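Local coordinates for protein cytosolic IMP-GMP specific 5'-nucleotidase (Legionella pneumophila subsp. pneumophila, PDB 4OHF) that probably hydrolyses purine nucleoside monophosphates such as IMP and GMP to nucleosides and phosphate, with a magnesium ion held in its HAD-type active site, at residues Glu37-Asp42 against Asn175-Asn180; Arg256-Asn261 against Gly265-Val270; Lys285-Asp290 against Asp296-Ile301; Glu355-Asp360 against His378-Gln383; Glu397-Ser400 against Trp406-Val409. All coordinates share one frame; numbering follows the deposited sequence.

In the fold
Five contacts of one HAD-type nucleotidase range from buried core to surface. Contacts 1 and 3 are buried and small, each resting on a few side chains, mostly apolar, without a hydrogen bond across: contact 1 joins two helices inserted after strand 19-22, contact 3 sets a helix against a core strand. Contact 2, a hairpin at the end of the same sheet, is instead built on backbone hydrogen bonds, and its Phe257 packs on Phe287 of contact 3. Contacts 4 and 5 share helix 374-399, with centres about 30 Å apart. The first is a partly buried, mostly aliphatic helix pairing; the second lies at the surface, where polar groups approach each other, most of them bound elsewhere.

Contact 1 (Glu37-Asp42 against Asn175-Asn180); sequences ESLVYD and NIIIKN
Two helices of the segment inserted between core strands 19-22 and 204-208 meet through Leu39 of helix 33-51 and the pair Ile176 and Ile177 of helix 172-178. Leu39 points at the opposite helix. Its CD1 reaches both isoleucines, lying 3.8 Å from Ile176 CG2 and 3.9 Å from Ile177 CG2, while Leu39 CD2 meets the far end of the longer isoleucine branch, Ile176 CD1, also at 3.9 Å. Ile176 thus touches the leucine with both arms, whereas Ile177 crosses it at about a right angle and offers a single methyl. The first torsion of Ile177 explains this: with chi1 at 86°, CG1 sits between the backbone N and the carbonyl carbon, and CG2 is left facing the leucine. The touch is wholly apolar. Tyr184 packs against both Leu39 and Ile177, and Tyr215 and Leu219 of helix 213-224 also reach Ile177, whose side chain is about 6 Å from that of the magnesium ligand Asp25. Such helical packing, in an insertion that follows strand 19-22, which leads into the magnesium ligands Asp23 and Asp25, is consistent with the C1 cap of HAD phosphatases.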
# COMPACT_ATOMS: atom_id res chain seq x y z
N GLU B 37 35.84 -5.27 -2.63
CA GLU B 37 35.07 -4.43 -1.72
C GLU B 37 35.81 -3.11 -1.56
O GLU B 37 35.23 -2.04 -1.67
CB GLU B 37 34.92 -5.06 -0.33
CG GLU B 37 33.90 -6.16 -0.21
CD GLU B 37 32.47 -5.71 -0.51
OE1 GLU B 37 32.17 -4.50 -0.44
OE2 GLU B 37 31.64 -6.60 -0.80
N SER B 38 37.11 -3.21 -1.31
CA SER B 38 37.96 -2.04 -1.15
C SER B 38 37.86 -1.08 -2.33
O SER B 38 37.75 0.13 -2.13
CB SER B 38 39.41 -2.48 -0.96
OG SER B 38 40.24 -1.34 -0.92
N LEU B 39 37.90 -1.61 -3.55
CA LEU B 39 37.80 -0.77 -4.73
C LEU B 39 36.48 -0.01 -4.65
O LEU B 39 36.47 1.23 -4.71
CB LEU B 39 37.83 -1.62 -6.00
CG LEU B 39 38.42 -1.03 -7.29
CD1 LEU B 39 37.71 -1.65 -8.47
CD2 LEU B 39 38.26 0.48 -7.33
N VAL B 40 35.38 -0.74 -4.52
CA VAL B 40 34.06 -0.12 -4.44
C VAL B 40 34.06 0.93 -3.35
O VAL B 40 33.52 2.02 -3.54
CB VAL B 40 32.95 -1.15 -4.13
CG1 VAL B 40 31.63 -0.43 -3.91
CG2 VAL B 40 32.81 -2.11 -5.30
N TYR B 41 34.65 0.63 -2.21
CA TYR B 41 34.71 1.59 -1.13
C TYR B 41 35.39 2.87 -1.65
O TYR B 41 34.79 3.95 -1.59
CB TYR B 41 35.47 1.00 0.06
CG TYR B 41 35.69 1.96 1.22
CD1 TYR B 41 36.84 2.74 1.29
CD2 TYR B 41 34.77 2.04 2.26
CE1 TYR B 41 37.07 3.57 2.37
CE2 TYR B 41 34.99 2.87 3.35
CZ TYR B 41 36.14 3.64 3.40
OH TYR B 41 36.38 4.47 4.47
N ASP B 42 36.62 2.74 -2.16
CA ASP B 42 37.33 3.91 -2.68
C ASP B 42 36.52 4.67 -3.73
O ASP B 42 36.21 5.84 -3.54
CB ASP B 42 38.67 3.50 -3.30
CG ASP B 42 39.63 2.91 -2.28
OD1 ASP B 42 39.50 3.23 -1.08
OD2 ASP B 42 40.54 2.15 -2.69
N ASN B 175 36.40 -0.56 -15.83
CA ASN B 175 37.70 -0.26 -16.43
C ASN B 175 38.85 -0.57 -15.50
O ASN B 175 39.88 -1.10 -15.93
CB ASN B 175 37.76 1.21 -16.88
CG ASN B 175 36.88 1.49 -18.10
OD1 ASN B 175 36.43 0.57 -18.80
ND2 ASN B 175 36.65 2.77 -18.37
N ILE B 176 38.69 -0.24 -14.22
CA ILE B 176 39.74 -0.50 -13.25
C ILE B 176 39.99 -2.00 -13.07
O ILE B 176 41.15 -2.42 -12.99
CB ILE B 176 39.41 0.11 -11.88
CG1 ILE B 176 39.45 1.63 -11.97
CG2 ILE B 176 40.43 -0.35 -10.86
CD1 ILE B 176 39.16 2.33 -10.66
N ILE B 177 38.94 -2.82 -13.00
CA ILE B 177 39.20 -4.24 -12.82
C ILE B 177 39.72 -4.85 -14.13
O ILE B 177 40.48 -5.81 -14.10
CB ILE B 177 37.95 -5.05 -12.30
CG1 ILE B 177 37.05 -5.46 -13.45
CG2 ILE B 177 37.18 -4.25 -11.28
CD1 ILE B 177 37.39 -6.84 -13.95
N ILE B 178 39.34 -4.28 -15.27
CA ILE B 178 39.82 -4.78 -16.55
C ILE B 178 41.33 -4.56 -16.65
O ILE B 178 42.06 -5.44 -17.09
CB ILE B 178 39.16 -4.06 -17.75
CG1 ILE B 178 37.71 -4.51 -17.91
CG2 ILE B 178 39.91 -4.39 -19.02
CD1 ILE B 178 36.98 -3.84 -19.09
N LYS B 179 41.78 -3.39 -16.22
CA LYS B 179 43.20 -3.07 -16.27
C LYS B 179 43.98 -3.76 -15.16
O LYS B 179 45.19 -3.57 -15.04
CB LYS B 179 43.40 -1.56 -16.12
CG LYS B 179 43.21 -1.05 -14.69
CD LYS B 179 44.01 0.22 -14.41
CE LYS B 179 45.51 -0.04 -14.44
NZ LYS B 179 46.29 1.16 -14.07
N ASN B 180 43.30 -4.56 -14.35
CA ASN B 180 43.97 -5.24 -13.25
C ASN B 180 43.40 -6.61 -12.93
O ASN B 180 43.40 -7.04 -11.79
CB ASN B 180 43.89 -4.37 -12.01
CG ASN B 180 45.24 -4.04 -11.45
OD1 ASN B 180 46.05 -4.94 -11.20
ND2 ASN B 180 45.50 -2.75 -11.26

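Contact 2 (Arg256-Asn261 against Gly265-Val270); sequences RFLSVN and GTMTNV
Ser259 and Thr268 form the hydrogen-bonded antiparallel pair of a beta hairpin whose strands, 257-260 and 267-269, run at 141° to each other. This backbone ladder is the tight part of the contact. Ser259 N donates to Thr268 O at 2.9 Å, nearly in line with the carbonyl, and Thr268 N returns a bond to Ser259 O at 3.1 Å. Toward the turn, Asn261 N gives Thr266 O an almost straight bond of 2.9 Å, and Asn261 OD1 takes the amide hydrogens of Glu263 and Asn264, the former making an Asx turn.

The more buried face carries Leu258, Val260 and Met267, with Asn269 on the same side. Val260 and Met267 lie side by side, pointing the same way, with Val260 CG2 4.1 Å from Met267 CG; Leu258 CD1 approaches Met267 SD. Leu258 packs on Leu258 of the second subunit, Met267 makes backbone hydrogen bonds to that subunit, and Asn269 OD1 is bound by its Gln280.

The other face is more open to solvent, Thr268 being exposed and Ser259 partly so. There the two touch through their side chains without a hydrogen bond between them. Val270 packs beside the strand start, its CG2 resting 4.0 Å from Phe257 CB and 3.7 Å from the backbone N of Ser259.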
# COMPACT_ATOMS: atom_id res chain seq x y z
N ARG B 256 12.09 -6.20 -23.26
CA ARG B 256 12.39 -7.03 -24.42
C ARG B 256 13.85 -7.45 -24.62
O ARG B 256 14.78 -6.84 -24.09
CB ARG B 256 11.88 -6.36 -25.71
CG ARG B 256 12.45 -4.96 -26.02
CD ARG B 256 12.36 -4.61 -27.53
NE ARG B 256 11.02 -4.84 -28.10
CZ ARG B 256 9.91 -4.20 -27.73
NH1 ARG B 256 8.75 -4.49 -28.30
NH2 ARG B 256 9.96 -3.26 -26.78
N PHE B 257 14.01 -8.53 -25.38
CA PHE B 257 15.32 -9.07 -25.71
C PHE B 257 15.87 -8.30 -26.91
O PHE B 257 15.12 -7.73 -27.70
CB PHE B 257 15.21 -10.54 -26.12
CG PHE B 257 15.24 -11.50 -24.97
CD1 PHE B 257 16.44 -11.77 -24.30
CD2 PHE B 257 14.09 -12.16 -24.56
CE1 PHE B 257 16.49 -12.69 -23.27
CE2 PHE B 257 14.13 -13.08 -23.51
CZ PHE B 257 15.34 -13.34 -22.87
N LEU B 258 17.19 -8.28 -27.02
CA LEU B 258 17.87 -7.63 -28.13
C LEU B 258 18.91 -8.63 -28.58
O LEU B 258 19.62 -9.22 -27.76
CB LEU B 258 18.53 -6.32 -27.67
CG LEU B 258 17.56 -5.16 -27.42
CD1 LEU B 258 18.29 -3.95 -26.87
CD2 LEU B 258 16.88 -4.80 -28.73
N SER B 259 18.99 -8.88 -29.87
CA SER B 259 19.95 -9.84 -30.37
C SER B 259 21.30 -9.16 -30.56
O SER B 259 21.39 -8.10 -31.17
CB SER B 259 19.47 -10.42 -31.69
OG SER B 259 20.35 -11.43 -32.13
N VAL B 260 22.35 -9.77 -30.01
CA VAL B 260 23.68 -9.18 -30.13
C VAL B 260 24.55 -9.89 -31.14
O VAL B 260 24.67 -11.11 -31.12
CB VAL B 260 24.44 -9.19 -28.78
CG1 VAL B 260 25.71 -8.37 -28.88
CG2 VAL B 260 23.56 -8.66 -27.67
N ASN B 261 25.14 -9.10 -32.04
CA ASN B 261 26.05 -9.63 -33.05
C ASN B 261 27.32 -9.90 -32.24
O ASN B 261 27.96 -8.97 -31.74
CB ASN B 261 26.31 -8.56 -34.11
CG ASN B 261 27.21 -9.05 -35.23
OD1 ASN B 261 28.39 -9.35 -35.01
ND2 ASN B 261 26.66 -9.13 -36.43
N GLY B 265 29.12 -6.39 -32.01
CA GLY B 265 28.36 -5.96 -30.85
C GLY B 265 27.04 -5.23 -31.11
O GLY B 265 26.23 -5.05 -30.20
N THR B 266 26.83 -4.82 -32.36
CA THR B 266 25.60 -4.12 -32.71
C THR B 266 24.41 -5.01 -32.36
O THR B 266 24.55 -6.23 -32.24
CB THR B 266 25.56 -3.79 -34.22
OG1 THR B 266 25.55 -5.00 -34.99
CG2 THR B 266 26.79 -2.95 -34.61
N MET B 267 23.24 -4.41 -32.19
CA MET B 267 22.07 -5.18 -31.82
C MET B 267 20.86 -4.94 -32.72
O MET B 267 20.75 -3.91 -33.39
CB MET B 267 21.69 -4.88 -30.37
CG MET B 267 22.86 -4.96 -29.39
SD MET B 267 22.40 -4.43 -27.73
CE MET B 267 22.49 -2.66 -27.89
N THR B 268 19.96 -5.91 -32.74
CA THR B 268 18.74 -5.81 -33.52
C THR B 268 17.58 -6.25 -32.63
O THR B 268 17.76 -7.10 -31.75
CB THR B 268 18.77 -6.72 -34.75
OG1 THR B 268 18.43 -8.05 -34.36
CG2 THR B 268 20.15 -6.73 -35.36
N ASN B 269 16.40 -5.68 -32.84
CA ASN B 269 15.24 -6.06 -32.05
C ASN B 269 14.93 -7.50 -32.40
O ASN B 269 15.20 -7.94 -33.52
CB ASN B 269 14.02 -5.19 -32.38
CG ASN B 269 14.17 -3.77 -31.87
OD1 ASN B 269 14.56 -3.55 -30.74
ND2 ASN B 269 13.84 -2.81 -32.71
N VAL B 270 14.38 -8.24 -31.45
CA VAL B 270 14.05 -9.64 -31.68
C VAL B 270 12.61 -9.78 -32.13
O VAL B 270 11.72 -9.08 -31.66
CB VAL B 270 14.26 -10.48 -30.40
CG1 VAL B 270 13.70 -11.88 -30.59
CG2 VAL B 270 15.74 -10.55 -30.06

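Contact 3 (Lys285-Asp290 against Asp296-Ile301); sequences KKFTED and DEILYI
Helix 284-290 lies beside the start of strand 298-302 with their nearest CA atoms, of Thr288 and Ile298, 8.3 Å apart, and no hydrogen bond spans the gap. One isoleucine bridges it. With CG1 anti to the carbonyl carbon (chi1 -65°) and the chain extended beyond it, Ile298 carries its terminal CD1 to the helix, where that methyl finds two partners. It stands at the edge of the Phe287 ring, close to the ring plane, 4.1 Å from Phe287 CE1, and it lies 3.6 Å from Thr288 OG1 in a van der Waals touch. The threonine hydroxyl has its hydrogen-bond partners in Trp318 NE1 and Ala284 O. Within the helix, Lys286 NZ forms a salt bridge with Asp290 OD2 at 2.7 Å and also bonds Gly272 O. The helix forms the beta-alpha-beta crossover from strand 277-281 to the parallel strand 298-302, which leads to the magnesium ligand Asp303. Phe287 packs on Phe206 and Phe240 of intervening strands, while Ile298 also rests on Leu19 of strand 19-22 and on Trp318 beside strand 319-323.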
# COMPACT_ATOMS: atom_id res chain seq x y z
N LYS B 285 10.00 -14.81 -18.56
CA LYS B 285 8.78 -15.30 -19.18
C LYS B 285 9.03 -15.75 -20.63
O LYS B 285 8.82 -16.91 -20.98
CB LYS B 285 7.71 -14.21 -19.15
CG LYS B 285 6.42 -14.53 -19.88
CD LYS B 285 5.56 -15.53 -19.13
CE LYS B 285 4.09 -15.08 -19.08
NZ LYS B 285 3.53 -14.73 -20.42
N LYS B 286 9.50 -14.82 -21.46
CA LYS B 286 9.76 -15.14 -22.86
C LYS B 286 10.82 -16.21 -23.05
O LYS B 286 10.69 -17.07 -23.92
CB LYS B 286 10.15 -13.88 -23.64
CG LYS B 286 10.51 -14.15 -25.09
CD LYS B 286 10.35 -12.90 -25.92
CE LYS B 286 11.10 -13.01 -27.24
NZ LYS B 286 10.60 -14.11 -28.12
N PHE B 287 11.87 -16.16 -22.23
CA PHE B 287 12.97 -17.12 -22.31
C PHE B 287 12.48 -18.53 -22.09
O PHE B 287 12.81 -19.45 -22.85
CB PHE B 287 14.04 -16.77 -21.26
CG PHE B 287 15.22 -17.71 -21.25
CD1 PHE B 287 15.18 -18.89 -20.52
CD2 PHE B 287 16.38 -17.40 -21.98
CE1 PHE B 287 16.28 -19.76 -20.50
CE2 PHE B 287 17.48 -18.26 -21.97
CZ PHE B 287 17.43 -19.44 -21.23
N THR B 288 11.68 -18.70 -21.05
CA THR B 288 11.14 -20.00 -20.70
C THR B 288 10.17 -20.52 -21.77
O THR B 288 10.15 -21.72 -22.08
CB THR B 288 10.42 -19.92 -19.34
OG1 THR B 288 11.35 -19.46 -18.35
CG2 THR B 288 9.88 -21.29 -18.92
N GLU B 289 9.38 -19.62 -22.34
CA GLU B 289 8.43 -20.01 -23.37
C GLU B 289 9.16 -20.45 -24.63
O GLU B 289 8.94 -21.55 -25.13
CB GLU B 289 7.47 -18.85 -23.68
CG GLU B 289 6.12 -18.95 -22.99
CD GLU B 289 5.47 -17.60 -22.77
OE1 GLU B 289 5.55 -16.73 -23.67
OE2 GLU B 289 4.86 -17.40 -21.68
N ASP B 290 10.05 -19.60 -25.12
CA ASP B 290 10.81 -19.89 -26.33
C ASP B 290 11.67 -21.14 -26.25
O ASP B 290 12.07 -21.69 -27.27
CB ASP B 290 11.67 -18.69 -26.73
CG ASP B 290 10.84 -17.45 -26.99
OD1 ASP B 290 9.64 -17.58 -27.31
OD2 ASP B 290 11.39 -16.34 -26.88
N ASP B 296 10.15 -24.64 -13.68
CA ASP B 296 10.78 -25.44 -12.63
C ASP B 296 11.84 -26.39 -13.18
O ASP B 296 12.44 -27.17 -12.44
CB ASP B 296 9.70 -26.21 -11.86
CG ASP B 296 8.98 -27.24 -12.71
OD1 ASP B 296 8.77 -26.98 -13.91
OD2 ASP B 296 8.62 -28.32 -12.18
N GLU B 297 12.08 -26.32 -14.49
CA GLU B 297 13.09 -27.15 -15.12
C GLU B 297 14.37 -26.33 -15.31
O GLU B 297 15.38 -26.81 -15.83
CB GLU B 297 12.58 -27.68 -16.46
CG GLU B 297 11.50 -28.74 -16.34
CD GLU B 297 11.02 -29.23 -17.69
OE1 GLU B 297 10.39 -28.44 -18.43
OE2 GLU B 297 11.29 -30.41 -18.02
N ILE B 298 14.30 -25.07 -14.89
CA ILE B 298 15.42 -24.14 -14.97
C ILE B 298 15.93 -23.80 -13.56
O ILE B 298 15.15 -23.50 -12.66
CB ILE B 298 15.01 -22.80 -15.64
CG1 ILE B 298 14.64 -23.04 -17.10
CG2 ILE B 298 16.14 -21.80 -15.56
CD1 ILE B 298 14.01 -21.84 -17.76
N LEU B 299 17.25 -23.85 -13.39
CA LEU B 299 17.86 -23.49 -12.12
C LEU B 299 18.75 -22.28 -12.35
O LEU B 299 19.66 -22.31 -13.19
CB LEU B 299 18.71 -24.64 -11.56
CG LEU B 299 19.55 -24.20 -10.35
CD1 LEU B 299 18.65 -23.66 -9.24
CD2 LEU B 299 20.36 -25.37 -9.86
N TYR B 300 18.48 -21.20 -11.63
CA TYR B 300 19.28 -20.00 -11.73
C TYR B 300 20.12 -19.91 -10.45
O TYR B 300 19.61 -20.09 -9.35
CB TYR B 300 18.40 -18.76 -11.86
CG TYR B 300 19.15 -17.47 -11.57
CD1 TYR B 300 18.94 -16.77 -10.39
CD2 TYR B 300 20.10 -16.97 -12.46
CE1 TYR B 300 19.66 -15.61 -10.09
CE2 TYR B 300 20.83 -15.83 -12.18
CZ TYR B 300 20.61 -15.15 -10.99
OH TYR B 300 21.37 -14.02 -10.70
N ILE B 301 21.42 -19.65 -10.61
CA ILE B 301 22.30 -19.54 -9.47
C ILE B 301 22.92 -18.16 -9.40
O ILE B 301 23.58 -17.72 -10.36
CB ILE B 301 23.45 -20.57 -9.53
CG1 ILE B 301 22.87 -21.97 -9.72
CG2 ILE B 301 24.26 -20.50 -8.23
CD1 ILE B 301 23.89 -23.05 -9.91

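Contact 4 (Glu355-Asp360 against His378-Gln383); sequences EQKYVD and HDLQLQ
Tyr358 and Leu380 slide past each other in opposite directions, each starting from its own helix and reaching along the flank of the other. The leucine does not lie over the ring: its CB meets the ring edge, near the ring plane, at 3.8 Å from Tyr358 CD1. The tyrosine ring reaches that place because CG is anti to the backbone N (chi1 175°), which carries it toward the other helix. Lys357 comes to the same leucine from another direction. Its aliphatic chain crosses Leu380 at about a right angle, and Lys357 CD lies 3.9 Å from Leu380 CD1, so CB and one methyl of the leucine serve two neighbours on the opposing helix. The helices behind these side chains, 338-367 and 374-399, run as an antiparallel hairpin, with axes of the two short segments 9.9 Å apart at closest and 150° between their directions. Leu354 and Ile384 extend the packing along the pair, and Arg15 of the third subunit packs on Tyr358. With carbon meeting carbon and no hydrogen bond between the segments, the chemistry points to modest apolar packing, partly open to solvent, to which the lysine contributes its methylenes.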
# COMPACT_ATOMS: atom_id res chain seq x y z
N GLU B 355 19.12 -25.90 37.37
CA GLU B 355 17.97 -25.02 37.41
C GLU B 355 16.64 -25.75 37.65
O GLU B 355 15.80 -25.26 38.40
CB GLU B 355 17.90 -24.20 36.12
CG GLU B 355 17.00 -22.99 36.22
CD GLU B 355 17.67 -21.73 35.73
OE1 GLU B 355 18.76 -21.39 36.26
OE2 GLU B 355 17.11 -21.08 34.81
N GLN B 356 16.47 -26.92 37.04
CA GLN B 356 15.23 -27.68 37.20
C GLN B 356 15.10 -28.14 38.64
O GLN B 356 14.08 -27.92 39.29
CB GLN B 356 15.24 -28.91 36.28
CG GLN B 356 13.86 -29.42 35.85
CD GLN B 356 13.11 -28.43 34.95
OE1 GLN B 356 12.50 -27.47 35.42
NE2 GLN B 356 13.18 -28.67 33.63
N LYS B 357 16.15 -28.77 39.15
CA LYS B 357 16.18 -29.26 40.52
C LYS B 357 15.83 -28.12 41.47
O LYS B 357 15.03 -28.29 42.41
CB LYS B 357 17.58 -29.81 40.84
CG LYS B 357 17.72 -30.44 42.22
CD LYS B 357 19.18 -30.77 42.54
CE LYS B 357 19.80 -31.77 41.55
NZ LYS B 357 19.27 -33.16 41.71
N TYR B 358 16.42 -26.95 41.21
CA TYR B 358 16.22 -25.74 42.00
C TYR B 358 14.77 -25.26 41.94
O TYR B 358 14.17 -24.93 42.96
CB TYR B 358 17.15 -24.63 41.50
CG TYR B 358 16.95 -23.29 42.18
CD1 TYR B 358 17.56 -23.01 43.40
CD2 TYR B 358 16.12 -22.33 41.61
CE1 TYR B 358 17.33 -21.79 44.04
CE2 TYR B 358 15.89 -21.11 42.24
CZ TYR B 358 16.49 -20.84 43.45
OH TYR B 358 16.26 -19.63 44.07
N VAL B 359 14.20 -25.20 40.74
CA VAL B 359 12.81 -24.77 40.57
C VAL B 359 11.88 -25.64 41.42
O VAL B 359 11.08 -25.14 42.21
CB VAL B 359 12.38 -24.87 39.07
CG1 VAL B 359 10.86 -24.72 38.93
CG2 VAL B 359 13.08 -23.79 38.26
N ASP B 360 12.02 -26.95 41.25
CA ASP B 360 11.20 -27.91 41.96
C ASP B 360 11.41 -27.90 43.47
O ASP B 360 10.44 -28.01 44.24
CB ASP B 360 11.43 -29.30 41.36
CG ASP B 360 10.98 -29.37 39.88
OD1 ASP B 360 11.45 -30.28 39.13
OD2 ASP B 360 10.16 -28.51 39.46
N HIS B 378 19.94 -23.07 48.89
CA HIS B 378 20.98 -22.05 48.97
C HIS B 378 22.26 -22.48 48.23
O HIS B 378 22.93 -21.65 47.61
CB HIS B 378 21.32 -21.73 50.44
CG HIS B 378 22.46 -20.77 50.60
ND1 HIS B 378 23.74 -21.18 50.91
CD2 HIS B 378 22.51 -19.42 50.47
CE1 HIS B 378 24.54 -20.12 50.96
NE2 HIS B 378 23.82 -19.05 50.69
N ASP B 379 22.58 -23.78 48.28
CA ASP B 379 23.76 -24.29 47.60
C ASP B 379 23.53 -24.28 46.10
O ASP B 379 24.39 -23.82 45.35
CB ASP B 379 24.09 -25.70 48.09
CG ASP B 379 24.39 -25.74 49.58
OD1 ASP B 379 25.05 -24.80 50.08
OD2 ASP B 379 23.97 -26.71 50.24
N LEU B 380 22.37 -24.78 45.67
CA LEU B 380 22.06 -24.76 44.25
C LEU B 380 22.25 -23.33 43.73
O LEU B 380 22.77 -23.13 42.64
CB LEU B 380 20.60 -25.19 44.00
CG LEU B 380 20.20 -26.66 43.97
CD1 LEU B 380 21.09 -27.41 42.98
CD2 LEU B 380 20.30 -27.27 45.36
N GLN B 381 21.85 -22.34 44.53
CA GLN B 381 21.98 -20.94 44.13
C GLN B 381 23.43 -20.58 43.81
O GLN B 381 23.72 -20.03 42.74
CB GLN B 381 21.44 -20.02 45.24
CG GLN B 381 21.51 -18.52 44.92
CD GLN B 381 22.27 -17.70 45.99
OE1 GLN B 381 21.80 -17.54 47.13
NE2 GLN B 381 23.45 -17.19 45.61
N LEU B 382 24.35 -20.87 44.74
CA LEU B 382 25.77 -20.57 44.54
C LEU B 382 26.31 -21.36 43.35
O LEU B 382 26.94 -20.82 42.44
CB LEU B 382 26.56 -20.91 45.81
CG LEU B 382 26.75 -19.75 46.81
CD1 LEU B 382 25.43 -19.05 47.10
CD2 LEU B 382 27.34 -20.31 48.10
N GLN B 383 26.04 -22.66 43.37
CA GLN B 383 26.43 -23.57 42.31
C GLN B 383 25.99 -23.03 40.93
O GLN B 383 26.74 -23.04 39.96
CB GLN B 383 25.79 -24.94 42.56
CG GLN B 383 26.75 -26.10 42.46
CD GLN B 383 26.03 -27.42 42.26
OE1 GLN B 383 25.23 -27.84 43.09
NE2 GLN B 383 26.31 -28.08 41.14

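Contact 5 (Glu397-Ser400 against Trp406-Val409); sequences EQNS and WERV
Asn399 OD1 and Glu407 OE1 come within 3.9 Å without bonding, two acceptors whose side chains approach obliquely. Their amide and carboxylate planes are 56° apart, and the glutamate oxygen is engaged in a salt bridge with Arg91. A second group consists of donors converging on a shared anion. The extended Gln398 side chain, CG anti to the backbone N (chi1 174°), meets the Arg408 side chain at about a right angle, with Gln398 NE2 3.8 Å from Arg408 NH2 and the planes of amide and guanidinium 65° apart. The two are not bonded to each other, yet both lean on Glu341 OE2, through a weak hydrogen bond from the glutamine and a long, weak ion pair from the arginine.

The contact lies where helix 374-399, the returning arm of the long antiparallel helix hairpin, gives way to the loop before strand 411-412, and the CA atoms of Asn399 and Glu407 approach to 6.6 Å.

Within 397-400, the hydroxyl of Ser400 donates from OG to Glu397 O at 2.6 Å, and Ser400 N reaches the same carbonyl in a weak bond of 3.4 Å.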
# COMPACT_ATOMS: atom_id res chain seq x y z
N GLU B 397 34.70 -16.30 25.07
CA GLU B 397 35.76 -17.04 24.41
C GLU B 397 35.30 -17.48 23.02
O GLU B 397 36.08 -17.47 22.05
CB GLU B 397 36.11 -18.26 25.24
CG GLU B 397 37.05 -19.20 24.58
CD GLU B 397 38.20 -19.54 25.49
OE1 GLU B 397 37.97 -20.27 26.49
OE2 GLU B 397 39.31 -19.04 25.21
N GLN B 398 34.03 -17.87 22.92
CA GLN B 398 33.49 -18.30 21.65
C GLN B 398 33.42 -17.15 20.66
O GLN B 398 33.56 -17.34 19.46
CB GLN B 398 32.09 -18.87 21.83
CG GLN B 398 31.40 -19.21 20.53
CD GLN B 398 30.00 -19.75 20.75
OE1 GLN B 398 29.15 -19.07 21.33
NE2 GLN B 398 29.75 -20.98 20.29
N ASN B 399 33.21 -15.95 21.18
CA ASN B 399 33.11 -14.77 20.33
C ASN B 399 34.39 -14.41 19.58
O ASN B 399 34.34 -13.87 18.47
CB ASN B 399 32.63 -13.58 21.17
CG ASN B 399 31.16 -13.67 21.50
OD1 ASN B 399 30.62 -12.86 22.26
ND2 ASN B 399 30.48 -14.67 20.92
N SER B 400 35.54 -14.72 20.18
CA SER B 400 36.82 -14.43 19.56
C SER B 400 37.06 -15.19 18.25
O SER B 400 38.02 -14.87 17.53
CB SER B 400 37.95 -14.72 20.54
OG SER B 400 37.95 -16.07 20.95
N TRP B 406 30.22 -8.06 14.99
CA TRP B 406 28.95 -8.65 14.58
C TRP B 406 28.66 -10.13 14.77
O TRP B 406 27.53 -10.56 14.56
CB TRP B 406 28.70 -8.30 13.11
CG TRP B 406 28.83 -6.86 12.83
CD1 TRP B 406 29.94 -6.20 12.37
CD2 TRP B 406 27.84 -5.87 13.04
NE1 TRP B 406 29.70 -4.85 12.27
CE2 TRP B 406 28.41 -4.62 12.69
CE3 TRP B 406 26.52 -5.90 13.49
CZ2 TRP B 406 27.69 -3.42 12.77
CZ3 TRP B 406 25.81 -4.72 13.58
CH2 TRP B 406 26.40 -3.49 13.22
N GLU B 407 29.65 -10.90 15.17
CA GLU B 407 29.43 -12.32 15.37
C GLU B 407 29.19 -12.97 14.00
O GLU B 407 29.64 -12.44 12.99
CB GLU B 407 28.26 -12.53 16.33
CG GLU B 407 28.64 -12.32 17.80
CD GLU B 407 27.50 -11.77 18.67
OE1 GLU B 407 27.68 -11.69 19.91
OE2 GLU B 407 26.43 -11.41 18.12
N ARG B 408 28.48 -14.09 13.98
CA ARG B 408 28.22 -14.83 12.74
C ARG B 408 27.24 -14.23 11.75
O ARG B 408 26.30 -13.52 12.12
CB ARG B 408 27.75 -16.25 13.06
CG ARG B 408 28.88 -17.20 13.35
CD ARG B 408 28.38 -18.52 13.88
NE ARG B 408 28.31 -18.50 15.33
CZ ARG B 408 27.96 -19.55 16.06
NH1 ARG B 408 27.66 -20.69 15.45
NH2 ARG B 408 27.93 -19.46 17.38
N VAL B 409 27.46 -14.56 10.48
CA VAL B 409 26.60 -14.09 9.41
C VAL B 409 25.24 -14.78 9.49
O VAL B 409 24.21 -14.12 9.30
CB VAL B 409 27.22 -14.39 8.02
CG1 VAL B 409 26.20 -14.20 6.93
CG2 VAL B 409 28.41 -13.49 7.78